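PDB 3GHH: ecto-NAD+ glycohydrolase (CD38 molecule) from Bos taurus, which is a bovine CD38 ectoenzyme of the ADP-ribosyl cyclase family, whose fold includes a parallel beta sheet flanked by helices. Local coordinates for residues A[163-168]-A[193-198]; A[156-161]-A[185-190]; A[203-208]-A[239-244]; A[81-86]-A[102-107]; A[58-63]-A[121-126]. The protein carries 1 engineered substitution. One frame throughout, in Å; residues are numbered along the deposited sequence.

The five contacts illustrate how chemistry follows position in a fold. Interactions 1 and 4 belong to one parallel sheet, where strands 164-170 and 84-88 are neighbours, and both rest on backbone hydrogen bonds between parallel strands. Interaction 2 is buried beside them: F157 packs on F86 and its carbonyl receives Q84 NE2, yet its two segments meet by van der Waals contact, carbon against carbon, carbonyl or amide. Interaction 3 lies at the surface, where F243 still touches V168 of interaction 1 while a capping box, a water and a sugar supply the polar links. Interaction 5 stands apart, its centre about 37 Å from that of interaction 1, and joins two loops through prolines and a water.

Interaction 1: residues A[163-168]-A[193-198]; sequences NTVRVV and PQVELE
V165 lays its CG2 methyl against the adjoining strand, 3.3 Å from the carbonyl O of E196 and 3.9 Å from CB of L197. With CG1 anti to the carbonyl carbon (chi1 -59°), CG2 is left between the backbone N and that carbon, where it faces the partner. Further along the same face, CG1 of V167 meets CD2 of L197 at 3.8 Å, the two side chains slanting across one another. F86 of strand 84-88 packs on both valines, while F232 of strand 231-239 touches L197, so this face is apolar.

Beneath these side chains runs a parallel ladder in which T164, V165 and R166 pair with E196, L197 and E198. V165 N gives its hydrogen to E196 O at 2.8 Å, and V167 N does the same to E198 O; in return E196 N reaches N163 O and E198 N reaches V165 O. The first of these return bonds meets its carbonyl 44° above the plane, whereas E198 N lies in the plane of its acceptor. The ladder closes a beta-alpha-beta unit made of strand 164-170, helix 182-187 and strand 196-203.

T164, R166, E196 and E198 line the opposite face. The extended E198 brings its carboxylate carbon CD to 3.9 Å from T164 CG2 and runs alongside R166. Their flat ends stand nearly perpendicular, and R166 NH1 stays 4.3 Å from E198 OE1, an attraction of charges without a directed bond. The firm partner of both glutamates is R233 on strand 231-239, which bridges E196 OE1 and E198 OE2 through separate nitrogens.

Interaction 2: residues A[156-161]-A[185-190]; sequences RFAESA and RVQAPN. Engineered in segment 185-190: Q187 (natural residue Glu).
Q187, an engineered residue that is Glu in the natural sequence, touches both F157 and A158 near the end of helix 182-187, where the backbone makes a wider pi-type turn. Its carbonyl O lies 3.3 Å from the A158 methyl CB, and its own CB is 4.0 Å from that same methyl. With CG anti to the carbonyl carbon (chi1 -60°) and the chain extended from there, the amide reaches the F157 ring. There Q187 NE2 comes to the ring edge, 3.5 Å from F157 CD2, with the amide and ring planes only 24° apart.

Three residues later N190 donates its backbone N to Q187 O at 3.0 Å, folding the chain back toward helix 145-160. Its CB stands 4.2 Å from A158 CB, and its backbone O sits 3.7 Å from E159 CG. The carboxylate of E159 serves the dimer instead, its OE1 paired with R156 of the second subunit.

F86 of the central sheet backs F157, A158 and Q187. Across this contact the fit depends on shape: the small A158 lets the backbones come close, and the buried Q187 carbonyl finds its hydrogen within its own segment.

Interaction 3: residues A[203-208]-A[239-244]; sequences HDTGKP and SRDQFL. With NAG (2-acetamido-2-deoxy-beta-D-glucopyranose), chain C.
A capping box opens helix 240-245, and H203 lies flat against its first member, S239. In the box S239 OG accepts from Q242 N at 3.1 Å, while S239 N donates to Q242 OE1 at 3.0 Å. The S239 CA-H group sits over one face of the imidazole, 3.8 Å from the H203 ring centroid and 15° off the ring normal, a CH-pi contact. H203 reaches it with CG between the backbone N and the carbonyl carbon (chi1 66°). Both ring nitrogens are engaged: ND1 donates to D204 O at 2.9 Å, and NE2 meets, in the ring plane, a water 2.7 Å away that also donates to Q242 OE1. Imidazole rotation is thereby fixed against the helix start.

Backbone support is slighter, a weak bond of 3.2 Å from R240 N to H203 O. Beyond it D204 OD2 accepts from N2 of the N-acetylglucosamine at 2.8 Å. The same oxygen lies at the edge of the R240 guanidinium, in its plane, but NH1 is 3.8 Å off, a long salt bridge. R240 NH2 meanwhile packs beside the sugar's acetyl group.

H203 and S239 stand where parallel strands 196-203 and 231-239 end. From the helix that follows, F243 meets the rings of Y97 and W200, and R240 and L244 rest on L93 of helix 91-101.

Interaction 4: residues A[81-86]-A[102-107]; sequences CGQQVF and RLMTLE
M104 N donates to Q83 O over 2.9 Å, nearly straight at 168°, and V85 N returns a bond of the same length to M104 O, more bent at the hydrogen. The second donor is tilted 34° from the carbonyl plane. One residue on, a water takes over: it donates to V85 O at 2.6 Å and accepts from L106 N at 2.8 Å, just where the short strand 104-105 gives way to a 3-10 turn.

Together with helix 91-101, strands 84-88 and 104-105 form a beta-alpha-beta unit, with 104-105 outermost in the parallel sheet. On the face toward that helix, V85 CG2 presses on L103, 3.7 Å from its CB and equally close to its CD1, the two side chains crossing near a right angle. In L103, chi1 of -60° sets CG beside the backbone N, and CD2 then lies 3.6 Å from Q83 CA. Y97 of the helix touches L103 as well.

On the other face Q84 sends NE2 to the carbonyl of F157 in helix 145-160. Two direct bonds and one water-mediated link join the two backbones, so the edge strand is held by few polar links, with V85 on L103 adding apolar contact.

Interaction 5: residues A[58-63]-A[121-126]; sequences KDPCKA and CGEPGS
K58 O receives a hydrogen from a water 2.8 Å away, and that water in turn accepts from G122 N at 3.0 Å, bridging the two loops. Each loop is built on a beta turn: a type I turn from D59 to K62 on one side, a type II turn from E123 to S126 on the other, with G125 supplying the positive phi. The direct contact between them is carried by prolines. P60 brings CG to 3.3 Å from the carbonyl O of G122, and its CD meets P124 CD at 4.0 Å. The two rings cross at about a right angle, so they touch at these corners and do not stack. P124 also reaches over the bend of the first loop, its CG 3.9 Å from D59 CA.

W11 and P135 pack on P60 from elsewhere in the chain, and disulfides tether both loops, C61 to C141 and C121 to C134. K58 turns its amine away to the carbonyl of A54, near the end of helix 44-55. The first loop is also locked internally. K62 N bonds to D59 O at 3.1 Å across the turn, and an Asx turn is added when C61 N donates to D59 OD1 at 3.0 Å, approaching the anti side of the carboxylate 32° out of its plane.

Interaction 1: residues A[163-168]-A[193-198]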
# COMPACT_ATOMS: atom_id res chain seq x y z
N ASN A 163 -13.24 2.41 6.34
CA ASN A 163 -14.46 2.65 7.11
C ASN A 163 -14.16 3.32 8.46
O ASN A 163 -13.38 4.27 8.52
CB ASN A 163 -15.27 1.37 7.23
CG ASN A 163 -15.82 0.91 5.88
OD1 ASN A 163 -15.98 1.72 4.96
ND2 ASN A 163 -16.11 -0.38 5.76
N THR A 164 -14.76 2.85 9.54
CA THR A 164 -14.53 3.48 10.83
C THR A 164 -13.22 2.98 11.45
O THR A 164 -12.98 1.78 11.53
CB THR A 164 -15.70 3.26 11.81
OG1 THR A 164 -16.91 3.71 11.20
CG2 THR A 164 -15.47 4.05 13.11
N VAL A 165 -12.38 3.92 11.86
CA VAL A 165 -11.16 3.58 12.58
C VAL A 165 -11.20 4.31 13.91
O VAL A 165 -11.88 5.32 14.05
CB VAL A 165 -9.90 4.01 11.81
CG1 VAL A 165 -9.87 3.34 10.43
CG2 VAL A 165 -9.86 5.53 11.68
N ARG A 166 -10.49 3.79 14.90
CA ARG A 166 -10.47 4.41 16.21
C ARG A 166 -9.04 4.72 16.61
O ARG A 166 -8.12 4.03 16.20
CB ARG A 166 -11.09 3.47 17.24
CG ARG A 166 -12.61 3.44 17.19
CD ARG A 166 -13.12 2.11 17.69
NE ARG A 166 -13.33 1.18 16.59
CZ ARG A 166 -14.52 0.66 16.28
NH1 ARG A 166 -15.59 0.97 16.99
NH2 ARG A 166 -14.62 -0.18 15.26
N VAL A 167 -8.85 5.74 17.44
CA VAL A 167 -7.51 6.02 17.96
C VAL A 167 -7.59 6.24 19.46
O VAL A 167 -8.52 6.89 19.94
CB VAL A 167 -6.86 7.25 17.25
CG1 VAL A 167 -7.65 8.51 17.53
CG2 VAL A 167 -5.42 7.42 17.70
N VAL A 168 -6.63 5.68 20.20
CA VAL A 168 -6.61 5.83 21.65
C VAL A 168 -5.48 6.77 22.03
O VAL A 168 -4.30 6.46 21.79
CB VAL A 168 -6.43 4.47 22.36
CG1 VAL A 168 -6.47 4.65 23.87
CG2 VAL A 168 -7.48 3.47 21.90
N PRO A 193 -8.22 8.58 2.59
CA PRO A 193 -9.26 9.61 2.61
C PRO A 193 -10.66 9.00 2.70
O PRO A 193 -10.89 7.89 2.20
CB PRO A 193 -9.07 10.35 1.28
CG PRO A 193 -7.66 10.00 0.83
CD PRO A 193 -7.44 8.60 1.34
N GLN A 194 -11.56 9.72 3.35
CA GLN A 194 -12.98 9.37 3.48
C GLN A 194 -13.28 8.22 4.44
O GLN A 194 -14.42 7.75 4.51
CB GLN A 194 -13.62 9.12 2.11
CG GLN A 194 -13.74 10.40 1.29
CD GLN A 194 -13.96 10.14 -0.19
OE1 GLN A 194 -14.68 9.22 -0.56
NE2 GLN A 194 -13.33 10.95 -1.03
N VAL A 195 -12.28 7.78 5.19
CA VAL A 195 -12.57 6.95 6.37
C VAL A 195 -13.08 7.87 7.47
O VAL A 195 -13.00 9.09 7.36
CB VAL A 195 -11.35 6.18 6.88
CG1 VAL A 195 -10.61 5.52 5.72
CG2 VAL A 195 -10.43 7.10 7.67
N GLU A 196 -13.63 7.28 8.53
CA GLU A 196 -14.08 8.06 9.68
C GLU A 196 -13.25 7.68 10.89
O GLU A 196 -13.00 6.50 11.13
CB GLU A 196 -15.56 7.82 9.96
CG GLU A 196 -16.44 8.20 8.79
CD GLU A 196 -17.92 8.03 9.07
OE1 GLU A 196 -18.30 7.79 10.24
OE2 GLU A 196 -18.71 8.16 8.11
N LEU A 197 -12.83 8.69 11.63
CA LEU A 197 -11.96 8.48 12.78
C LEU A 197 -12.65 8.91 14.08
O LEU A 197 -13.14 10.04 14.19
CB LEU A 197 -10.64 9.24 12.59
CG LEU A 197 -9.59 9.05 13.70
CD1 LEU A 197 -8.17 9.23 13.18
CD2 LEU A 197 -9.87 10.02 14.83
N GLU A 198 -12.68 8.00 15.04
CA GLU A 198 -13.16 8.29 16.39
C GLU A 198 -11.97 8.27 17.33
O GLU A 198 -11.24 7.28 17.41
CB GLU A 198 -14.19 7.24 16.83
CG GLU A 198 -15.36 7.11 15.85
CD GLU A 198 -16.39 6.08 16.27
OE1 GLU A 198 -16.08 5.22 17.13
OE2 GLU A 198 -17.50 6.12 15.71

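Interaction 2: residues A[156-161]-A[185-190]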
# COMPACT_ATOMS: atom_id res chain seq x y z
N ARG A 156 1.96 2.24 5.81
CA ARG A 156 1.08 1.34 5.06
C ARG A 156 -0.21 0.96 5.84
O ARG A 156 -1.28 0.83 5.25
CB ARG A 156 1.84 0.07 4.65
CG ARG A 156 3.00 0.33 3.73
CD ARG A 156 2.52 0.73 2.34
NE ARG A 156 1.78 -0.34 1.67
CZ ARG A 156 2.36 -1.30 0.97
NH1 ARG A 156 3.68 -1.33 0.84
NH2 ARG A 156 1.63 -2.24 0.38
N PHE A 157 -0.08 0.79 7.16
CA PHE A 157 -1.23 0.58 8.05
C PHE A 157 -2.25 1.72 7.89
O PHE A 157 -3.44 1.50 7.72
CB PHE A 157 -0.70 0.54 9.49
CG PHE A 157 -1.71 0.15 10.54
CD1 PHE A 157 -2.31 -1.10 10.54
CD2 PHE A 157 -1.99 1.01 11.59
CE1 PHE A 157 -3.20 -1.46 11.55
CE2 PHE A 157 -2.88 0.66 12.59
CZ PHE A 157 -3.48 -0.58 12.58
N ALA A 158 -1.76 2.95 7.93
CA ALA A 158 -2.63 4.13 7.79
C ALA A 158 -3.26 4.19 6.41
O ALA A 158 -4.44 4.53 6.26
CB ALA A 158 -1.83 5.41 8.10
N GLU A 159 -2.48 3.87 5.38
CA GLU A 159 -2.97 3.90 4.01
C GLU A 159 -4.09 2.90 3.74
O GLU A 159 -4.98 3.15 2.93
CB GLU A 159 -1.82 3.67 3.02
CG GLU A 159 -0.90 4.87 2.88
CD GLU A 159 0.29 4.59 1.97
OE1 GLU A 159 0.31 3.51 1.35
OE2 GLU A 159 1.19 5.45 1.89
N SER A 160 -4.04 1.75 4.42
CA SER A 160 -4.97 0.68 4.10
C SER A 160 -6.23 0.74 4.96
O SER A 160 -7.17 -0.01 4.75
CB SER A 160 -4.26 -0.68 4.26
OG SER A 160 -3.82 -0.82 5.59
N ALA A 161 -6.24 1.66 5.93
CA ALA A 161 -7.38 1.82 6.85
C ALA A 161 -8.67 2.00 6.07
O ALA A 161 -8.68 2.61 5.01
CB ALA A 161 -7.14 3.01 7.77
N ARG A 185 2.88 12.10 12.76
CA ARG A 185 3.77 12.45 11.73
C ARG A 185 3.65 11.53 10.52
O ARG A 185 3.78 11.96 9.42
CB ARG A 185 5.15 12.43 12.32
CG ARG A 185 6.19 12.54 11.41
CD ARG A 185 7.41 12.81 12.18
NE ARG A 185 7.81 11.71 13.03
CZ ARG A 185 8.34 10.59 12.57
NH1 ARG A 185 8.52 10.46 11.29
NH2 ARG A 185 8.70 9.66 13.39
N VAL A 186 3.41 10.25 10.75
CA VAL A 186 3.36 9.25 9.69
C VAL A 186 1.95 8.70 9.42
O VAL A 186 1.59 8.44 8.27
CB VAL A 186 4.33 8.07 10.00
CG1 VAL A 186 4.14 6.97 9.00
CG2 VAL A 186 5.78 8.56 10.02
N GLN A 187 1.16 8.49 10.47
CA GLN A 187 -0.13 7.84 10.31
C GLN A 187 -1.27 8.78 9.94
O GLN A 187 -1.91 8.60 8.92
CB GLN A 187 -0.49 7.02 11.55
CG GLN A 187 0.55 5.94 11.82
CD GLN A 187 0.12 4.98 12.89
OE1 GLN A 187 -0.13 5.38 14.02
NE2 GLN A 187 0.03 3.71 12.54
N ALA A 188 -1.54 9.77 10.79
CA ALA A 188 -2.66 10.68 10.53
C ALA A 188 -2.60 11.34 9.14
O ALA A 188 -3.62 11.39 8.44
CB ALA A 188 -2.80 11.72 11.64
N PRO A 189 -1.42 11.86 8.74
CA PRO A 189 -1.30 12.49 7.42
C PRO A 189 -1.37 11.51 6.24
O PRO A 189 -1.43 11.96 5.11
CB PRO A 189 0.09 13.17 7.48
CG PRO A 189 0.39 13.30 8.93
CD PRO A 189 -0.21 12.06 9.55
N ASN A 190 -1.33 10.21 6.51
CA ASN A 190 -1.39 9.21 5.44
C ASN A 190 -2.67 8.38 5.48
O ASN A 190 -2.86 7.46 4.67
CB ASN A 190 -0.16 8.30 5.47
CG ASN A 190 1.11 9.01 5.03
OD1 ASN A 190 2.06 9.14 5.79
ND2 ASN A 190 1.11 9.48 3.79

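Interaction 3: residues A[203-208]-A[239-244]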
# COMPACT_ATOMS: atom_id res chain seq x y z
N HIS A 203 -7.61 9.28 30.45
CA HIS A 203 -6.70 9.74 31.50
C HIS A 203 -6.51 8.69 32.60
O HIS A 203 -7.38 7.85 32.82
CB HIS A 203 -7.18 11.07 32.09
CG HIS A 203 -8.47 10.98 32.84
ND1 HIS A 203 -8.55 10.53 34.14
CD2 HIS A 203 -9.74 11.28 32.47
CE1 HIS A 203 -9.80 10.55 34.54
NE2 HIS A 203 -10.55 11.00 33.55
N ASP A 204 -5.37 8.76 33.29
CA ASP A 204 -5.07 7.84 34.39
C ASP A 204 -6.16 7.81 35.47
O ASP A 204 -6.88 8.79 35.67
CB ASP A 204 -3.71 8.18 35.00
CG ASP A 204 -2.57 8.08 33.99
OD1 ASP A 204 -1.59 8.84 34.13
OD2 ASP A 204 -2.67 7.25 33.06
N THR A 205 -6.23 6.69 36.18
CA THR A 205 -7.40 6.28 36.97
C THR A 205 -8.25 7.30 37.76
O THR A 205 -9.47 7.29 37.63
CB THR A 205 -7.08 5.08 37.90
OG1 THR A 205 -7.56 3.88 37.29
CG2 THR A 205 -7.73 5.27 39.26
N GLY A 206 -7.67 8.17 38.59
CA GLY A 206 -6.27 8.45 38.67
C GLY A 206 -6.19 9.93 39.04
O GLY A 206 -5.76 10.29 40.12
N LYS A 207 -6.68 10.80 38.17
CA LYS A 207 -6.27 12.18 38.14
C LYS A 207 -6.98 12.96 37.06
O LYS A 207 -7.39 12.38 36.11
CB LYS A 207 -4.80 12.15 37.86
CG LYS A 207 -4.20 10.83 38.37
CD LYS A 207 -2.78 10.61 37.99
CE LYS A 207 -2.35 11.60 37.00
NZ LYS A 207 -0.89 11.67 36.98
N PRO A 208 -7.14 14.25 37.21
CA PRO A 208 -7.88 15.03 36.24
C PRO A 208 -7.12 15.15 34.93
O PRO A 208 -5.93 15.20 34.93
CB PRO A 208 -7.92 16.40 36.88
CG PRO A 208 -6.96 16.35 37.98
CD PRO A 208 -6.25 15.10 37.98
N SER A 239 -11.79 8.10 32.29
CA SER A 239 -10.69 7.37 32.88
C SER A 239 -10.50 6.07 32.10
O SER A 239 -11.36 5.68 31.31
CB SER A 239 -10.98 7.05 34.35
OG SER A 239 -12.07 6.16 34.44
N ARG A 240 -9.36 5.42 32.32
CA ARG A 240 -9.08 4.12 31.74
C ARG A 240 -10.23 3.14 31.96
O ARG A 240 -10.72 2.52 31.01
CB ARG A 240 -7.77 3.56 32.31
CG ARG A 240 -7.41 2.16 31.85
CD ARG A 240 -6.17 1.66 32.57
NE ARG A 240 -4.94 1.85 31.80
CZ ARG A 240 -4.12 2.90 31.92
NH1 ARG A 240 -4.40 3.87 32.77
NH2 ARG A 240 -3.03 2.97 31.18
N ASP A 241 -10.67 3.00 33.21
CA ASP A 241 -11.77 2.08 33.52
C ASP A 241 -13.06 2.50 32.82
O ASP A 241 -13.73 1.68 32.20
CB ASP A 241 -11.98 1.94 35.04
CG ASP A 241 -10.77 1.32 35.75
OD1 ASP A 241 -9.92 0.71 35.06
OD2 ASP A 241 -10.66 1.46 36.98
N GLN A 242 -13.41 3.78 32.92
CA GLN A 242 -14.59 4.30 32.23
C GLN A 242 -14.52 4.08 30.73
O GLN A 242 -15.51 3.77 30.07
CB GLN A 242 -14.76 5.80 32.51
CG GLN A 242 -15.11 6.15 33.95
CD GLN A 242 -15.24 7.65 34.15
OE1 GLN A 242 -14.50 8.44 33.56
NE2 GLN A 242 -16.18 8.05 35.01
N PHE A 243 -13.33 4.28 30.17
CA PHE A 243 -13.16 4.09 28.74
C PHE A 243 -13.45 2.63 28.39
O PHE A 243 -14.25 2.34 27.49
CB PHE A 243 -11.74 4.47 28.31
CG PHE A 243 -11.39 4.01 26.93
CD1 PHE A 243 -12.12 4.46 25.83
CD2 PHE A 243 -10.32 3.15 26.71
CE1 PHE A 243 -11.81 4.04 24.56
CE2 PHE A 243 -10.00 2.73 25.44
CZ PHE A 243 -10.74 3.18 24.36
N LEU A 244 -12.81 1.73 29.11
CA LEU A 244 -12.96 0.30 28.85
C LEU A 244 -14.38 -0.21 29.13
O LEU A 244 -14.72 -1.33 28.77
CB LEU A 244 -11.94 -0.50 29.64
CG LEU A 244 -10.48 -0.31 29.24
CD1 LEU A 244 -9.56 -0.98 30.25
CD2 LEU A 244 -10.21 -0.85 27.83
C1 NAG C . -0.19 8.41 29.54
C2 NAG C . -0.52 6.97 29.99
C3 NAG C . 0.31 6.51 31.20
C4 NAG C . 1.78 6.89 31.09
C5 NAG C . 1.94 8.35 30.64
C6 NAG C . 3.39 8.71 30.37
C7 NAG C . -2.81 6.22 29.62
C8 NAG C . -4.24 6.37 30.03
N2 NAG C . -1.92 6.89 30.35
O3 NAG C . 0.16 5.12 31.38
O4 NAG C . 2.38 6.66 32.36
O5 NAG C . 1.21 8.61 29.45
O6 NAG C . 3.95 7.78 29.47
O7 NAG C . -2.51 5.51 28.65
O HOH W 1 -13.20 11.22 34.25

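Interaction 4: residues A[81-86]-A[102-107]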
# COMPACT_ATOMS: atom_id res chain seq x y z
N CYS A 81 -12.01 -3.78 7.51
CA CYS A 81 -12.70 -2.50 7.69
C CYS A 81 -13.49 -2.45 8.99
O CYS A 81 -14.24 -3.38 9.32
CB CYS A 81 -13.60 -2.24 6.49
SG CYS A 81 -12.76 -2.34 4.90
N GLY A 82 -13.31 -1.37 9.75
CA GLY A 82 -14.01 -1.20 11.01
C GLY A 82 -13.41 -1.88 12.22
O GLY A 82 -13.97 -1.82 13.31
N GLN A 83 -12.27 -2.54 12.05
CA GLN A 83 -11.59 -3.20 13.16
C GLN A 83 -10.27 -2.54 13.53
O GLN A 83 -9.60 -2.99 14.45
CB GLN A 83 -11.29 -4.66 12.81
CG GLN A 83 -12.42 -5.61 13.07
CD GLN A 83 -11.97 -7.05 13.01
OE1 GLN A 83 -12.45 -7.83 12.20
NE2 GLN A 83 -11.02 -7.41 13.87
N GLN A 84 -9.88 -1.49 12.81
CA GLN A 84 -8.54 -0.94 12.97
C GLN A 84 -8.42 0.03 14.14
O GLN A 84 -9.29 0.89 14.34
CB GLN A 84 -8.09 -0.26 11.67
CG GLN A 84 -6.63 0.11 11.64
CD GLN A 84 -6.08 0.15 10.23
OE1 GLN A 84 -6.72 -0.32 9.30
NE2 GLN A 84 -4.88 0.72 10.07
N VAL A 85 -7.35 -0.12 14.91
CA VAL A 85 -7.11 0.77 16.04
C VAL A 85 -5.72 1.40 16.00
O VAL A 85 -4.72 0.70 15.89
CB VAL A 85 -7.28 0.02 17.38
CG1 VAL A 85 -6.83 0.92 18.53
CG2 VAL A 85 -8.72 -0.41 17.56
N PHE A 86 -5.68 2.73 16.07
CA PHE A 86 -4.43 3.47 16.14
C PHE A 86 -4.24 3.86 17.60
O PHE A 86 -5.19 3.88 18.36
CB PHE A 86 -4.52 4.73 15.27
CG PHE A 86 -4.60 4.43 13.79
CD1 PHE A 86 -3.45 4.47 13.00
CD2 PHE A 86 -5.80 4.09 13.21
CE1 PHE A 86 -3.52 4.17 11.65
CE2 PHE A 86 -5.88 3.82 11.85
CZ PHE A 86 -4.73 3.85 11.07
N ARG A 102 -11.95 -7.20 20.49
CA ARG A 102 -11.66 -7.99 19.28
C ARG A 102 -11.28 -7.10 18.10
O ARG A 102 -11.75 -7.31 16.98
CB ARG A 102 -12.86 -8.87 18.90
CG ARG A 102 -13.40 -9.72 20.03
CD ARG A 102 -12.68 -11.05 20.13
NE ARG A 102 -13.44 -12.01 20.93
CZ ARG A 102 -13.20 -12.27 22.21
NH1 ARG A 102 -12.21 -11.65 22.85
NH2 ARG A 102 -13.95 -13.16 22.86
N LEU A 103 -10.45 -6.10 18.36
CA LEU A 103 -9.98 -5.20 17.31
C LEU A 103 -8.50 -5.46 17.05
O LEU A 103 -7.89 -6.29 17.72
CB LEU A 103 -10.22 -3.75 17.73
CG LEU A 103 -11.69 -3.39 17.98
CD1 LEU A 103 -11.82 -2.03 18.66
CD2 LEU A 103 -12.48 -3.43 16.68
N MET A 104 -7.92 -4.74 16.10
CA MET A 104 -6.53 -4.95 15.74
C MET A 104 -5.72 -3.67 15.70
O MET A 104 -6.05 -2.74 14.98
CB MET A 104 -6.43 -5.65 14.38
CG MET A 104 -6.91 -7.10 14.40
SD MET A 104 -6.85 -7.86 12.75
CE MET A 104 -5.09 -8.02 12.54
N THR A 105 -4.66 -3.63 16.49
CA THR A 105 -3.68 -2.56 16.37
C THR A 105 -2.64 -3.00 15.37
O THR A 105 -2.66 -4.14 14.92
CB THR A 105 -2.97 -2.31 17.71
OG1 THR A 105 -2.22 -3.47 18.07
CG2 THR A 105 -4.00 -1.98 18.80
N LEU A 106 -1.73 -2.10 15.04
CA LEU A 106 -0.62 -2.41 14.17
C LEU A 106 0.11 -3.66 14.65
O LEU A 106 0.60 -4.46 13.85
CB LEU A 106 0.36 -1.24 14.12
CG LEU A 106 1.59 -1.45 13.22
CD1 LEU A 106 1.14 -1.72 11.79
CD2 LEU A 106 2.53 -0.24 13.28
N GLU A 107 0.19 -3.82 15.97
CA GLU A 107 0.93 -4.92 16.57
C GLU A 107 0.20 -6.24 16.41
O GLU A 107 0.74 -7.31 16.69
CB GLU A 107 1.24 -4.63 18.05
CG GLU A 107 2.30 -3.54 18.26
CD GLU A 107 1.80 -2.13 17.92
OE1 GLU A 107 0.58 -1.89 17.98
OE2 GLU A 107 2.64 -1.27 17.59
O HOH W 2 -2.09 0.53 16.00

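Interaction 5: residues A[58-63]-A[121-126]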
# COMPACT_ATOMS: atom_id res chain seq x y z
N LYS A 58 24.09 -4.65 6.18
CA LYS A 58 23.95 -3.28 5.69
C LYS A 58 24.35 -2.30 6.77
O LYS A 58 24.37 -2.64 7.95
CB LYS A 58 22.51 -3.02 5.24
CG LYS A 58 22.04 -3.92 4.10
CD LYS A 58 20.56 -3.71 3.82
CE LYS A 58 20.13 -4.39 2.53
NZ LYS A 58 18.68 -4.17 2.26
N ASP A 59 24.68 -1.08 6.37
CA ASP A 59 25.01 -0.02 7.30
C ASP A 59 23.79 0.23 8.18
O ASP A 59 22.74 0.62 7.68
CB ASP A 59 25.37 1.24 6.49
CG ASP A 59 25.88 2.37 7.34
OD1 ASP A 59 25.49 2.48 8.52
OD2 ASP A 59 26.68 3.18 6.81
N PRO A 60 23.94 0.02 9.50
CA PRO A 60 22.84 0.11 10.47
C PRO A 60 22.25 1.51 10.59
O PRO A 60 21.26 1.70 11.29
CB PRO A 60 23.52 -0.25 11.80
CG PRO A 60 24.84 -0.84 11.45
CD PRO A 60 25.23 -0.26 10.14
N CYS A 61 22.88 2.48 9.95
CA CYS A 61 22.40 3.85 10.03
C CYS A 61 22.02 4.44 8.69
O CYS A 61 21.92 5.67 8.55
CB CYS A 61 23.42 4.76 10.74
SG CYS A 61 23.30 4.69 12.52
N LYS A 62 21.81 3.58 7.69
CA LYS A 62 21.37 4.04 6.38
C LYS A 62 20.10 3.32 5.94
O LYS A 62 19.87 3.12 4.75
CB LYS A 62 22.45 3.82 5.33
CG LYS A 62 23.49 4.93 5.21
CD LYS A 62 24.38 4.65 4.01
CE LYS A 62 25.38 5.77 3.75
NZ LYS A 62 26.13 5.53 2.50
N ALA A 63 19.27 2.94 6.91
CA ALA A 63 17.99 2.31 6.57
C ALA A 63 17.15 3.28 5.76
O ALA A 63 17.11 4.48 6.05
CB ALA A 63 17.23 1.87 7.83
N CYS A 121 19.49 -5.27 14.46
CA CYS A 121 20.36 -4.52 13.57
C CYS A 121 21.47 -5.43 13.03
O CYS A 121 21.78 -6.45 13.63
CB CYS A 121 20.94 -3.28 14.27
SG CYS A 121 22.02 -3.63 15.69
N GLY A 122 22.04 -5.05 11.90
CA GLY A 122 23.13 -5.80 11.31
C GLY A 122 24.43 -5.02 11.34
O GLY A 122 24.56 -4.04 12.08
N GLU A 123 25.39 -5.47 10.54
CA GLU A 123 26.70 -4.83 10.43
C GLU A 123 27.27 -5.14 9.04
O GLU A 123 27.20 -6.27 8.58
CB GLU A 123 27.64 -5.34 11.51
CG GLU A 123 29.10 -4.93 11.31
CD GLU A 123 29.38 -3.49 11.71
OE1 GLU A 123 28.60 -2.93 12.52
OE2 GLU A 123 30.37 -2.91 11.22
N PRO A 124 27.84 -4.12 8.37
CA PRO A 124 28.38 -4.39 7.04
C PRO A 124 29.45 -5.47 7.14
O PRO A 124 30.16 -5.51 8.15
CB PRO A 124 29.00 -3.05 6.64
CG PRO A 124 28.30 -2.03 7.48
CD PRO A 124 28.04 -2.73 8.78
N GLY A 125 29.54 -6.35 6.15
CA GLY A 125 30.53 -7.41 6.15
C GLY A 125 30.22 -8.55 7.10
O GLY A 125 31.10 -9.35 7.45
N SER A 126 28.97 -8.63 7.54
CA SER A 126 28.54 -9.71 8.42
C SER A 126 27.13 -10.15 8.07
O SER A 126 26.26 -9.32 7.82
CB SER A 126 28.60 -9.29 9.88
OG SER A 126 28.04 -10.30 10.71
O HOH W 3 22.09 -3.31 9.45